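Mannan endo-1,6-alpha-mannosidase (Chaetomium thermophilum, PDB 6RY0) probably acts as a family 76 transglycosidase that moves GPI-anchored glycoproteins into the fungal cell wall, and is assigned an endo-1,6-alpha-mannosidase activity. Local coordinates at residues R41-D46 with M393-A398; K224-L229 with K284-N289; Y74-G79 with Y116-H121; A140-F145 with G206-R211. All blocks are in the same frame, centred on the assembly; numbering follows the deposited sequence. Where two conformers were deposited one is given.

Interaction 1: residues R41-D46 with M393-A398; sequences RTLAYD and MSVLAA
Leu-396 points its CG away from its own backbone N (chi1 172°), which carries CD1 across to the backbone of Ala-44, while Leu-43 turns its CG anti to the carbonyl carbon (chi1 -73°) and lays its fork on Val-395. CD1 of Leu-396 lies 3.7 Å from Ala-44 N and 4.0 Å from Ala-44 CB, and also meets Leu-43 CB. Both methyls of Leu-43 straddle a single methyl, with Val-395 CG1 3.8 Å from Leu-43 CD2 and 3.9 Å from Leu-43 CD1; the two side chains cross at about a right angle. No hydrogen bond links the segments, so buried aliphatic side chains carry the contact. The small Ala-44 lets Leu-396 come close to the main chain, and Tyr-89 of helix 76-93 touches the same alanine. The segment axes run nearly antiparallel, 9.1 Å apart at closest approach. Helices 33-48 and 389-401, the first and last of the chain, thus meet, as expected where an (alpha/alpha)6 barrel, the fold of family 76, closes its ring.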
loop_
_atom_site.group_PDB
_atom_site.type_symbol
_atom_site.label_atom_id
_atom_site.label_comp_id
_atom_site.label_asym_id
_atom_site.label_seq_id
_atom_site.Cartn_x
_atom_site.Cartn_y
_atom_site.Cartn_z
ATOM N N ARG A 41 -12.204 -2.467 -16.316
ATOM C CA ARG A 41 -13.134 -1.356 -16.288
ATOM C C ARG A 41 -14.385 -1.700 -15.495
ATOM O O ARG A 41 -14.890 -0.873 -14.725
ATOM C CB ARG A 41 -13.471 -0.943 -17.723
ATOM C CG ARG A 41 -14.153 0.375 -17.808
ATOM C CD ARG A 41 -14.461 0.797 -19.214
ATOM N NE ARG A 41 -15.778 0.330 -19.637
ATOM C CZ ARG A 41 -16.949 0.829 -19.222
ATOM N NH1 ARG A 41 -17.018 1.848 -18.341
ATOM N NH2 ARG A 41 -18.087 0.291 -19.668
ATOM N N THR A 42 -14.879 -2.919 -15.645
ATOM C CA THR A 42 -16.057 -3.324 -14.886
ATOM C C THR A 42 -15.749 -3.478 -13.414
ATOM O O THR A 42 -16.552 -3.075 -12.554
ATOM C CB THR A 42 -16.629 -4.628 -15.489
ATOM O OG1 THR A 42 -16.874 -4.453 -16.888
ATOM C CG2 THR A 42 -17.888 -5.072 -14.777
ATOM N N LEU A 43 -14.572 -4.005 -13.097
ATOM C CA LEU A 43 -14.147 -4.106 -11.705
ATOM C C LEU A 43 -13.973 -2.710 -11.096
ATOM O O LEU A 43 -14.267 -2.495 -9.901
ATOM C CB LEU A 43 -12.844 -4.894 -11.609
ATOM C CG LEU A 43 -13.008 -6.396 -11.840
ATOM C CD1 LEU A 43 -11.682 -7.004 -12.246
ATOM C CD2 LEU A 43 -13.565 -7.060 -10.617
ATOM N N ALA A 44 -13.499 -1.747 -11.877
ATOM C CA ALA A 44 -13.346 -0.384 -11.396
ATOM C C ALA A 44 -14.717 0.219 -11.081
ATOM O O ALA A 44 -14.872 0.977 -10.117
ATOM C CB ALA A 44 -12.564 0.465 -12.398
ATOM N N TYR A 45 -15.709 -0.080 -11.906
ATOM C CA TYR A 45 -17.089 0.347 -11.662
ATOM C C TYR A 45 -17.614 -0.275 -10.370
ATOM O O TYR A 45 -18.157 0.428 -9.523
ATOM C CB TYR A 45 -17.940 -0.047 -12.899
ATOM C CG TYR A 45 -19.402 0.263 -12.724
ATOM C CD1 TYR A 45 -20.248 -0.612 -12.069
ATOM C CD2 TYR A 45 -19.941 1.458 -13.232
ATOM C CE1 TYR A 45 -21.618 -0.256 -11.884
ATOM C CE2 TYR A 45 -21.279 1.790 -13.061
ATOM C CZ TYR A 45 -22.074 0.959 -12.363
ATOM O OH TYR A 45 -23.393 1.275 -12.137
ATOM N N ASP A 46 -17.493 -1.591 -10.217
ATOM C CA ASP A 46 -18.033 -2.240 -9.034
ATOM C C ASP A 46 -17.356 -1.774 -7.765
ATOM O O ASP A 46 -18.022 -1.625 -6.745
ATOM C CB ASP A 46 -17.955 -3.755 -9.145
ATOM C CG ASP A 46 -19.120 -4.358 -9.912
ATOM O OD1 ASP A 46 -20.023 -3.596 -10.325
ATOM O OD2 ASP A 46 -19.142 -5.618 -10.080
ATOM N N MET A 393 -11.492 -4.231 -4.186
ATOM C CA MET A 393 -10.259 -3.479 -4.428
ATOM C C MET A 393 -9.120 -4.430 -4.818
ATOM O O MET A 393 -8.322 -4.135 -5.713
ATOM C CB MET A 393 -9.891 -2.698 -3.163
ATOM C CG MET A 393 -8.809 -1.625 -3.394
ATOM S SD MET A 393 -8.165 -0.849 -1.897
ATOM C CE MET A 393 -9.678 -0.326 -1.124
ATOM N N SER A 394 -9.047 -5.566 -4.119
ATOM C CA SER A 394 -7.997 -6.524 -4.380
ATOM C C SER A 394 -8.106 -7.160 -5.751
ATOM O O SER A 394 -7.073 -7.350 -6.410
ATOM C CB SER A 394 -7.934 -7.574 -3.269
ATOM O OG SER A 394 -7.456 -6.981 -2.078
ATOM N N VAL A 395 -9.318 -7.501 -6.203
ATOM C CA VAL A 395 -9.442 -8.058 -7.539
ATOM C C VAL A 395 -9.149 -6.989 -8.598
ATOM O O VAL A 395 -8.481 -7.272 -9.591
ATOM C CB VAL A 395 -10.801 -8.721 -7.772
ATOM C CG1 VAL A 395 -10.871 -9.294 -9.184
ATOM C CG2 VAL A 395 -11.025 -9.813 -6.729
ATOM N N LEU A 396 -9.640 -5.767 -8.395
ATOM C CA LEU A 396 -9.313 -4.674 -9.302
ATOM C C LEU A 396 -7.793 -4.523 -9.458
ATOM O O LEU A 396 -7.272 -4.390 -10.571
ATOM C CB LEU A 396 -9.939 -3.377 -8.817
ATOM C CG LEU A 396 -9.536 -2.097 -9.569
ATOM C CD1 LEU A 396 -9.926 -2.168 -11.018
ATOM C CD2 LEU A 396 -10.182 -0.897 -8.899
ATOM N N ALA A 397 -7.083 -4.537 -8.334
ATOM C CA ALA A 397 -5.635 -4.422 -8.340
ATOM C C ALA A 397 -4.975 -5.566 -9.107
ATOM O O ALA A 397 -4.084 -5.352 -9.928
ATOM C CB ALA A 397 -5.142 -4.408 -6.890
ATOM N N ALA A 398 -5.413 -6.789 -8.843
ATOM C CA ALA A 398 -4.805 -7.955 -9.481
ATOM C C ALA A 398 -5.031 -7.951 -10.981
ATOM O O ALA A 398 -4.122 -8.251 -11.757
ATOM C CB ALA A 398 -5.337 -9.246 -8.857
#

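Interaction 2: residues K224-L229 with K284-N289; sequences KIFDWL and KDRVDN
Arg-286 reaches from helix 281-298 to Phe-226 and Asp-227 of helix 216-231, a long-armed bridge between two helices of the (alpha/alpha)6 barrel whose backbones stay well apart: the nearest CA atoms, of Phe-226 and Arg-286, are 10.1 Å from each other. The apolar part of the contact is the arm itself. Extended from CG to NE, it slides past the phenyl ring in the opposite sense, with Arg-286 CD 3.6 Å from Phe-226 CE1, and the guanidinium ends up nearly parallel to the ring, the planes 9° apart. Trp-283 joins this cluster, in a cation-pi contact with Arg-286 and edge-to-face with Phe-226. The charged part is looser. Arg-286 NH1 gives a weak hydrogen bond, 3.3 Å long and bent to 124°, to Asp-227 OD1, within a salt bridge whose carboxylate stands steeply across the guanidinium. With a leucine in place of Arg-286, Asp-227 would probably lose its cationic mate and the ring of Phe-226 part of its cover. Water completes the link: one molecule, in the guanidinium plane, accepts from Arg-286 NH2 at 3.0 Å and donates to Asp-227 OD2 at 2.9 Å.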
loop_
_atom_site.group_PDB
_atom_site.type_symbol
_atom_site.label_atom_id
_atom_site.label_comp_id
_atom_site.label_asym_id
_atom_site.label_seq_id
_atom_site.Cartn_x
_atom_site.Cartn_y
_atom_site.Cartn_z
ATOM N N LYS A 224 18.948 2.835 6.683
ATOM C CA LYS A 224 18.971 2.755 8.134
ATOM C C LYS A 224 17.764 1.984 8.644
ATOM O O LYS A 224 17.884 1.135 9.550
ATOM C CB LYS A 224 18.999 4.183 8.705
ATOM C CG LYS A 224 19.044 4.279 10.202
ATOM C CD LYS A 224 19.088 5.751 10.617
ATOM C CE LYS A 224 19.924 6.051 11.845
ATOM N NZ LYS A 224 19.276 5.456 12.994
ATOM N N ILE A 225 16.578 2.292 8.120
ATOM C CA ILE A 225 15.372 1.638 8.627
ATOM C C ILE A 225 15.326 0.170 8.226
ATOM O O ILE A 225 14.931 -0.684 9.037
ATOM C CB ILE A 225 14.117 2.379 8.147
ATOM C CG1 ILE A 225 14.067 3.773 8.693
ATOM C CG2 ILE A 225 12.852 1.569 8.395
ATOM C CD1 ILE A 225 13.791 3.816 10.176
ATOM N N PHE A 226 15.741 -0.158 7.011
ATOM C CA PHE A 226 15.809 -1.561 6.612
ATOM C C PHE A 226 16.768 -2.330 7.511
ATOM O O PHE A 226 16.470 -3.431 7.975
ATOM C CB PHE A 226 16.247 -1.672 5.159
ATOM C CG PHE A 226 16.071 -3.064 4.626
ATOM C CD1 PHE A 226 17.050 -4.017 4.811
ATOM C CD2 PHE A 226 14.906 -3.428 3.930
ATOM C CE1 PHE A 226 16.853 -5.313 4.314
ATOM C CE2 PHE A 226 14.726 -4.697 3.450
ATOM C CZ PHE A 226 15.689 -5.616 3.653
ATOM N N ASP A 227 17.933 -1.734 7.774
ATOM C CA ASP A 227 18.914 -2.402 8.595
ATOM C C ASP A 227 18.405 -2.606 10.014
ATOM O O ASP A 227 18.738 -3.608 10.654
ATOM C CB ASP A 227 20.231 -1.653 8.549
ATOM C CG ASP A 227 20.963 -1.823 7.204
ATOM O OD1 ASP A 227 20.538 -2.641 6.347
ATOM O OD2 ASP A 227 21.939 -1.098 7.004
ATOM N N TRP A 228 17.582 -1.680 10.502
ATOM C CA TRP A 228 16.948 -1.832 11.794
ATOM C C TRP A 228 15.948 -2.999 11.794
ATOM O O TRP A 228 15.945 -3.828 12.687
ATOM C CB TRP A 228 16.268 -0.514 12.229
ATOM C CG TRP A 228 15.607 -0.655 13.556
ATOM C CD1 TRP A 228 16.208 -0.526 14.781
ATOM C CD2 TRP A 228 14.245 -1.031 13.809
ATOM N NE1 TRP A 228 15.307 -0.807 15.771
ATOM C CE2 TRP A 228 14.096 -1.125 15.210
ATOM C CE3 TRP A 228 13.131 -1.286 13.002
ATOM C CZ2 TRP A 228 12.908 -1.467 15.808
ATOM C CZ3 TRP A 228 11.933 -1.611 13.603
ATOM C CH2 TRP A 228 11.839 -1.722 14.984
ATOM N N LEU A 229 15.095 -3.060 10.765
ATOM C CA LEU A 229 14.145 -4.152 10.639
ATOM C C LEU A 229 14.856 -5.519 10.621
ATOM O O LEU A 229 14.350 -6.509 11.147
ATOM C CB LEU A 229 13.321 -3.983 9.375
ATOM C CG LEU A 229 12.187 -2.963 9.473
ATOM C CD1 LEU A 229 11.622 -2.676 8.084
ATOM C CD2 LEU A 229 11.092 -3.438 10.413
ATOM N N LYS A 284 20.218 -6.127 -4.456
ATOM C CA LYS A 284 19.765 -7.227 -5.296
ATOM C C LYS A 284 19.556 -8.476 -4.461
ATOM O O LYS A 284 18.563 -9.183 -4.623
ATOM C CB LYS A 284 20.736 -7.519 -6.443
ATOM C CG LYS A 284 20.147 -8.534 -7.417
ATOM C CD LYS A 284 21.045 -8.823 -8.583
ATOM C CE LYS A 284 20.448 -9.871 -9.510
ATOM N NZ LYS A 284 20.298 -11.199 -8.856
ATOM N N ASP A 285 20.499 -8.763 -3.573
ATOM C CA ASP A 285 20.396 -9.936 -2.717
ATOM C C ASP A 285 19.170 -9.867 -1.838
ATOM O O ASP A 285 18.482 -10.875 -1.626
ATOM C CB ASP A 285 21.633 -10.088 -1.819
ATOM C CG ASP A 285 22.900 -10.374 -2.561
ATOM O OD1 ASP A 285 22.845 -10.809 -3.725
ATOM O OD2 ASP A 285 23.973 -10.217 -1.948
ATOM N N ARG A 286 18.882 -8.675 -1.312
ATOM C CA ARG A 286 17.714 -8.484 -0.453
ATOM C C ARG A 286 16.417 -8.658 -1.249
ATOM O O ARG A 286 15.485 -9.297 -0.771
ATOM C CB ARG A 286 17.783 -7.118 0.242
ATOM C CG ARG A 286 18.886 -7.049 1.276
ATOM C CD ARG A 286 19.260 -5.640 1.653
ATOM N NE ARG A 286 20.447 -5.675 2.487
ATOM C CZ ARG A 286 20.895 -4.664 3.190
ATOM N NH1 ARG A 286 20.260 -3.499 3.178
ATOM N NH2 ARG A 286 22.009 -4.832 3.906
ATOM N N VAL A 287 16.355 -8.102 -2.470
ATOM C CA VAL A 287 15.224 -8.353 -3.351
ATOM C C VAL A 287 15.034 -9.843 -3.542
ATOM O O VAL A 287 13.925 -10.374 -3.395
ATOM C CB VAL A 287 15.447 -7.648 -4.709
ATOM C CG1 VAL A 287 14.505 -8.177 -5.797
ATOM C CG2 VAL A 287 15.296 -6.133 -4.571
ATOM N N ASP A 288 16.111 -10.537 -3.883
ATOM C CA ASP A 288 15.993 -11.953 -4.222
ATOM C C ASP A 288 15.558 -12.773 -3.009
ATOM O O ASP A 288 14.728 -13.671 -3.138
ATOM C CB ASP A 288 17.328 -12.454 -4.765
ATOM C CG ASP A 288 17.675 -11.856 -6.119
ATOM O OD1 ASP A 288 16.776 -11.308 -6.786
ATOM O OD2 ASP A 288 18.854 -11.997 -6.512
ATOM N N ASN A 289 16.109 -12.476 -1.837
ATOM C CA ASN A 289 15.744 -13.192 -0.620
ATOM C C ASN A 289 14.309 -12.917 -0.201
ATOM O O ASN A 289 13.585 -13.850 0.152
ATOM C CB ASN A 289 16.713 -12.852 0.506
ATOM C CG ASN A 289 18.031 -13.597 0.398
ATOM O OD1 ASN A 289 18.073 -14.722 -0.061
ATOM N ND2 ASN A 289 19.094 -12.983 0.851
HETATM O O HOH W 1 23.433 -2.464 4.980
#

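Interaction 3: residues Y74-G79 with Y116-H121; sequences YYWWEG and YQPPNH
Trp-76 lays the five-membered ring of its indole against the imidazole of His-121 in a face-to-face stack, centroids 4.0 Å apart and planes tilted by 23°. The overlap is offset: Trp-76 CD1 sits over the centre of the imidazole, 3.5 Å from His-121 NE2, whereas the imidazole covers the rim of the indole. With chi1 at 178° the indole extends opposite the backbone N, from the 74-79 segment into the 116-121 loop. There its six-membered ring meets Pro-118, whose CG and CD both lie 3.7 Å from Trp-76 CZ2. Farther along, Trp-76 CH2 abuts Tyr-116 O at 3.4 Å, the oxygen lying at the indole edge near its plane. Gln-109 takes the indole N-H, and the side chains of Trp-76 and Asp-129, a calcium-binding residue whose ion is absent here, are about 4 Å apart. Stacking and van der Waals contact therefore carry the join, and the buried Tyr-116 O, with no hydrogen-bond partner in the model, faces the weakly polar C-H edge of the indole.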
loop_
_atom_site.group_PDB
_atom_site.type_symbol
_atom_site.label_atom_id
_atom_site.label_comp_id
_atom_site.label_asym_id
_atom_site.label_seq_id
_atom_site.Cartn_x
_atom_site.Cartn_y
_atom_site.Cartn_z
ATOM N N TYR A 74 -15.134 0.577 7.212
ATOM C CA TYR A 74 -13.763 0.854 6.783
ATOM C C TYR A 74 -13.146 2.013 7.482
ATOM O O TYR A 74 -13.810 3.012 7.778
ATOM C CB TYR A 74 -13.766 1.090 5.249
ATOM C CG TYR A 74 -14.487 -0.010 4.512
ATOM C CD1 TYR A 74 -13.965 -1.292 4.418
ATOM C CD2 TYR A 74 -15.745 0.211 3.959
ATOM C CE1 TYR A 74 -14.685 -2.315 3.807
ATOM C CE2 TYR A 74 -16.470 -0.791 3.354
ATOM C CZ TYR A 74 -15.940 -2.065 3.295
ATOM O OH TYR A 74 -16.604 -3.120 2.706
ATOM N N TYR A 75 -11.855 1.910 7.739
ATOM C CA TYR A 75 -11.076 2.981 8.356
ATOM C C TYR A 75 -10.461 3.919 7.310
ATOM O O TYR A 75 -10.304 3.543 6.137
ATOM C CB TYR A 75 -10.000 2.369 9.266
ATOM C CG TYR A 75 -10.582 1.731 10.491
ATOM C CD1 TYR A 75 -10.877 2.489 11.609
ATOM C CD2 TYR A 75 -10.863 0.370 10.535
ATOM C CE1 TYR A 75 -11.411 1.893 12.760
ATOM C CE2 TYR A 75 -11.384 -0.215 11.677
ATOM C CZ TYR A 75 -11.642 0.553 12.778
ATOM O OH TYR A 75 -12.173 -0.022 13.920
ATOM N N TRP A 76 -10.081 5.104 7.759
ATOM C CA TRP A 76 -9.530 6.179 6.925
ATOM C C TRP A 76 -8.416 5.722 6.004
ATOM O O TRP A 76 -8.394 6.091 4.821
ATOM C CB TRP A 76 -9.023 7.255 7.886
ATOM C CG TRP A 76 -8.356 8.449 7.292
ATOM C CD1 TRP A 76 -8.951 9.495 6.628
ATOM C CD2 TRP A 76 -6.970 8.779 7.384
ATOM N NE1 TRP A 76 -8.006 10.436 6.280
ATOM C CE2 TRP A 76 -6.793 10.031 6.766
ATOM C CE3 TRP A 76 -5.869 8.168 7.975
ATOM C CZ2 TRP A 76 -5.573 10.651 6.692
ATOM C CZ3 TRP A 76 -4.634 8.793 7.880
ATOM C CH2 TRP A 76 -4.510 10.041 7.259
ATOM N N TRP A 77 -7.465 4.932 6.498
ATOM C CA TRP A 77 -6.342 4.567 5.655
ATOM C C TRP A 77 -6.785 3.783 4.438
ATOM O O TRP A 77 -6.100 3.829 3.405
ATOM C CB TRP A 77 -5.326 3.731 6.458
ATOM C CG TRP A 77 -5.718 2.335 6.612
ATOM C CD1 TRP A 77 -6.614 1.797 7.496
ATOM C CD2 TRP A 77 -5.309 1.264 5.743
ATOM N NE1 TRP A 77 -6.782 0.454 7.226
ATOM C CE2 TRP A 77 -5.969 0.095 6.174
ATOM C CE3 TRP A 77 -4.433 1.182 4.650
ATOM C CZ2 TRP A 77 -5.756 -1.147 5.570
ATOM C CZ3 TRP A 77 -4.216 -0.049 4.073
ATOM C CH2 TRP A 77 -4.874 -1.183 4.534
ATOM N N GLU A 78 -7.899 3.049 4.530
ATOM C CA GLU A 78 -8.349 2.239 3.395
ATOM C C GLU A 78 -8.871 3.126 2.267
ATOM O O GLU A 78 -8.835 2.740 1.110
ATOM C CB GLU A 78 -9.354 1.197 3.879
ATOM C CG GLU A 78 -9.690 0.175 2.806
ATOM C CD GLU A 78 -10.457 -1.024 3.319
ATOM O OE1 GLU A 78 -10.521 -1.295 4.513
ATOM O OE2 GLU A 78 -10.992 -1.757 2.400
ATOM N N GLY A 79 -9.333 4.326 2.616
ATOM C CA GLY A 79 -9.620 5.301 1.591
ATOM C C GLY A 79 -8.364 5.677 0.827
ATOM O O GLY A 79 -8.368 5.777 -0.399
ATOM N N TYR A 116 -0.939 14.794 5.408
ATOM C CA TYR A 116 -1.786 13.646 5.720
ATOM C C TYR A 116 -1.877 13.380 7.217
ATOM O O TYR A 116 -1.981 12.233 7.652
ATOM C CB TYR A 116 -1.420 12.405 4.884
ATOM C CG TYR A 116 -1.885 12.545 3.461
ATOM C CD1 TYR A 116 -3.235 12.589 3.175
ATOM C CD2 TYR A 116 -1.014 12.643 2.393
ATOM C CE1 TYR A 116 -3.704 12.752 1.890
ATOM C CE2 TYR A 116 -1.471 12.794 1.079
ATOM C CZ TYR A 116 -2.811 12.867 0.845
ATOM O OH TYR A 116 -3.236 13.034 -0.454
ATOM N N GLN A 117 -1.952 14.464 8.009
ATOM C CA GLN A 117 -2.269 14.370 9.427
ATOM C C GLN A 117 -3.465 15.237 9.789
ATOM O O GLN A 117 -3.396 16.079 10.676
ATOM C CB GLN A 117 -1.067 14.733 10.296
ATOM C CG GLN A 117 0.149 13.883 9.939
ATOM C CD GLN A 117 1.250 13.999 10.944
ATOM O OE1 GLN A 117 1.373 13.148 11.833
ATOM N NE2 GLN A 117 2.051 15.053 10.846
ATOM N N PRO A 118 -4.602 15.031 9.118
ATOM C CA PRO A 118 -5.775 15.795 9.489
ATOM C C PRO A 118 -6.174 15.421 10.961
ATOM O O PRO A 118 -6.297 14.289 11.330
ATOM C CB PRO A 118 -6.818 15.325 8.472
ATOM C CG PRO A 118 -6.424 13.967 8.092
ATOM C CD PRO A 118 -4.895 14.035 8.080
ATOM N N PRO A 119 -6.283 16.422 11.857
ATOM C CA PRO A 119 -6.401 16.074 13.290
ATOM C C PRO A 119 -7.757 15.494 13.658
ATOM O O PRO A 119 -7.893 14.822 14.699
ATOM C CB PRO A 119 -6.160 17.419 14.006
ATOM C CG PRO A 119 -6.485 18.465 13.001
ATOM C CD PRO A 119 -6.052 17.864 11.669
ATOM N N ASN A 120 -8.765 15.752 12.830
ATOM C CA ASN A 120 -10.031 15.084 13.100
ATOM C C ASN A 120 -9.854 13.599 13.114
ATOM O O ASN A 120 -10.596 12.913 13.785
ATOM C CB ASN A 120 -11.114 15.500 12.130
ATOM C CG ASN A 120 -11.653 16.881 12.453
ATOM O OD1 ASN A 120 -11.197 17.547 13.399
ATOM N ND2 ASN A 120 -12.590 17.335 11.653
ATOM N N HIS A 121 -8.814 13.114 12.438
ATOM C CA HIS A 121 -8.506 11.680 12.383
ATOM C C HIS A 121 -7.412 11.192 13.311
ATOM O O HIS A 121 -6.824 10.145 13.070
ATOM C CB HIS A 121 -8.156 11.280 10.945
ATOM C CG HIS A 121 -9.316 11.342 10.014
ATOM N ND1 HIS A 121 -10.380 10.461 10.076
ATOM C CD2 HIS A 121 -9.582 12.186 8.993
ATOM C CE1 HIS A 121 -11.259 10.778 9.144
ATOM N NE2 HIS A 121 -10.794 11.816 8.471
#

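Interaction 4: residues A140-F145 with G206-R211; sequences AAENKF and GARLAR
Arg-208 grips the carboxylate of Glu-142 side-on with two nitrogens, one to each oxygen. The bond from Arg-208 NE to Glu-142 OE2 is 2.9 Å long and nearly straight (173°), and uses the syn lone pair of that oxygen; the one from Arg-208 NH2 to Glu-142 OE1 is 2.8 Å at 160°, met on the syn side but tilted out of the carboxylate plane. Both oxygens lie close to the guanidinium plane, so the paired bonds fix the rotation of each group. A bend at chi3 (71°) folds the arginine back and leaves Glu-142 OE2 3.4 Å from Arg-208 CB. The same OE2 takes a second bond, from a water at 2.7 Å, which also donates to Arg-208 O at 2.8 Å, tying the acid to the helix backbone. Beyond the pair, Arg-208 NH1 makes a salt bridge with Asp-204, so the arginine is shared by two acids. Phe-273 of helix 261-278 packs on both partners, and Met-135, Met-138 and Leu-139 on the arginine. A methionine replacing Arg-208 is likely to leave the buried carboxylate of Glu-142 without its countercharge and free to turn. Glu-142 lies within the Schellman motif that closes the last turn of its helix, with Lys-144 as the positive-phi residue, so this buried bidentate ion pair ties that turn to helix 196-213 within the (alpha/alpha)6 barrel.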
loop_
_atom_site.group_PDB
_atom_site.type_symbol
_atom_site.label_atom_id
_atom_site.label_comp_id
_atom_site.label_asym_id
_atom_site.label_seq_id
_atom_site.Cartn_x
_atom_site.Cartn_y
_atom_site.Cartn_z
ATOM N N ALA A 140 1.159 8.770 -7.369
ATOM C CA ALA A 140 0.651 9.771 -8.295
ATOM C C ALA A 140 1.794 10.500 -8.993
ATOM O O ALA A 140 1.750 10.726 -10.193
ATOM C CB ALA A 140 -0.283 10.719 -7.551
ATOM N N ALA A 141 2.857 10.846 -8.257
ATOM C CA ALA A 141 4.028 11.478 -8.892
ATOM C C ALA A 141 4.705 10.502 -9.874
ATOM O O ALA A 141 5.037 10.862 -11.005
ATOM C CB ALA A 141 5.015 11.982 -7.843
ATOM N N GLU A 142 4.913 9.259 -9.442
ATOM C CA GLU A 142 5.552 8.257 -10.299
ATOM C C GLU A 142 4.780 7.965 -11.560
ATOM O O GLU A 142 5.365 7.644 -12.604
ATOM C CB GLU A 142 5.706 6.941 -9.506
ATOM C CG GLU A 142 6.741 7.009 -8.399
ATOM C CD GLU A 142 6.601 5.911 -7.365
ATOM O OE1 GLU A 142 5.569 5.200 -7.362
ATOM O OE2 GLU A 142 7.524 5.778 -6.507
ATOM N N ASN A 143 3.469 8.024 -11.467
ATOM C CA ASN A 143 2.596 7.659 -12.583
ATOM C C ASN A 143 2.200 8.872 -13.429
ATOM O O ASN A 143 1.435 8.749 -14.366
ATOM C CB ASN A 143 1.358 6.926 -12.063
ATOM C CG ASN A 143 1.652 5.513 -11.630
ATOM O OD1 ASN A 143 2.781 5.058 -11.714
ATOM N ND2 ASN A 143 0.624 4.804 -11.128
ATOM N N LYS A 144 2.706 10.051 -13.093
ATOM C CA LYS A 144 2.359 11.287 -13.805
ATOM C C LYS A 144 0.852 11.535 -13.760
ATOM O O LYS A 144 0.257 12.039 -14.698
ATOM C CB LYS A 144 2.932 11.299 -15.225
ATOM C CG LYS A 144 4.425 11.192 -15.242
ATOM C CD LYS A 144 5.028 11.183 -16.637
ATOM C CE LYS A 144 4.822 12.439 -17.390
ATOM N NZ LYS A 144 5.590 12.322 -18.648
ATOM N N PHE A 145 0.241 11.169 -12.635
ATOM C CA PHE A 145 -1.181 11.464 -12.419
ATOM C C PHE A 145 -1.361 12.980 -12.516
ATOM O O PHE A 145 -0.529 13.740 -12.015
ATOM C CB PHE A 145 -1.579 10.920 -11.045
ATOM C CG PHE A 145 -3.047 10.878 -10.767
ATOM C CD1 PHE A 145 -3.871 10.021 -11.457
ATOM C CD2 PHE A 145 -3.587 11.615 -9.754
ATOM C CE1 PHE A 145 -5.211 9.944 -11.181
ATOM C CE2 PHE A 145 -4.915 11.539 -9.460
ATOM C CZ PHE A 145 -5.734 10.713 -10.191
ATOM N N GLY A 206 10.997 6.353 1.571
ATOM C CA GLY A 206 12.364 6.838 1.420
ATOM C C GLY A 206 13.031 6.333 0.153
ATOM O O GLY A 206 13.668 7.087 -0.584
ATOM N N ALA A 207 12.868 5.049 -0.122
ATOM C CA ALA A 207 13.481 4.455 -1.312
ATOM C C ALA A 207 12.919 5.097 -2.586
ATOM O O ALA A 207 13.637 5.383 -3.536
ATOM C CB ALA A 207 13.252 2.976 -1.297
ATOM N N ARG A 208 11.613 5.298 -2.597
ATOM C CA ARG A 208 10.939 5.868 -3.759
ATOM C C ARG A 208 11.255 7.342 -3.926
ATOM O O ARG A 208 11.451 7.827 -5.052
ATOM C CB ARG A 208 9.428 5.634 -3.656
ATOM C CG ARG A 208 9.110 4.155 -3.770
ATOM C CD ARG A 208 7.723 3.803 -3.315
ATOM N NE ARG A 208 6.707 4.271 -4.230
ATOM C CZ ARG A 208 5.410 4.108 -4.006
ATOM N NH1 ARG A 208 4.959 3.518 -2.889
ATOM N NH2 ARG A 208 4.533 4.545 -4.898
ATOM N N LEU A 209 11.341 8.082 -2.831
ATOM C CA LEU A 209 11.738 9.488 -2.919
ATOM C C LEU A 209 13.161 9.610 -3.400
ATOM O O LEU A 209 13.479 10.521 -4.173
ATOM C CB LEU A 209 11.495 10.203 -1.587
ATOM C CG LEU A 209 10.027 10.524 -1.319
ATOM C CD1 LEU A 209 9.787 10.833 0.168
ATOM C CD2 LEU A 209 9.552 11.683 -2.195
ATOM N N ALA A 210 14.036 8.722 -2.951
ATOM C CA ALA A 210 15.413 8.716 -3.465
ATOM C C ALA A 210 15.437 8.540 -4.973
ATOM O O ALA A 210 16.087 9.289 -5.691
ATOM C CB ALA A 210 16.225 7.617 -2.813
ATOM N N ARG A 211 14.719 7.532 -5.466
ATOM C CA ARG A 211 14.755 7.287 -6.902
ATOM C C ARG A 211 14.180 8.481 -7.685
ATOM O O ARG A 211 14.690 8.855 -8.739
ATOM C CB ARG A 211 14.031 5.996 -7.270
ATOM C CG ARG A 211 14.213 5.643 -8.740
ATOM C CD ARG A 211 13.486 4.393 -9.137
ATOM N NE ARG A 211 13.714 4.030 -10.528
ATOM C CZ ARG A 211 12.907 4.327 -11.542
ATOM N NH1 ARG A 211 11.818 5.045 -11.373
ATOM N NH2 ARG A 211 13.179 3.852 -12.763
HETATM O O HOH W 2 10.013 6.684 -7.111
#

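The four contacts tie different helices and a loop of one mainly helical barrel. Interactions 1 and 4 are buried, yet opposite in chemistry: bare aliphatic packing between close helices in the first, a bidentate ion pair with a bound water in the other. Interaction 2, partly buried and across the chain's centre from interactions 1 and 3, spans its wider gap with a looser, partly water-mediated bridge. Interaction 3, also partly buried, relies on rings and joins the 74-79 segment to a loop. Interactions 1 and 3 touch, Met-393 CE lying 3.9 Å from Glu-78 O. Interactions 2 and 4 do not touch, though they use consecutive helices, 216-231 and 196-213.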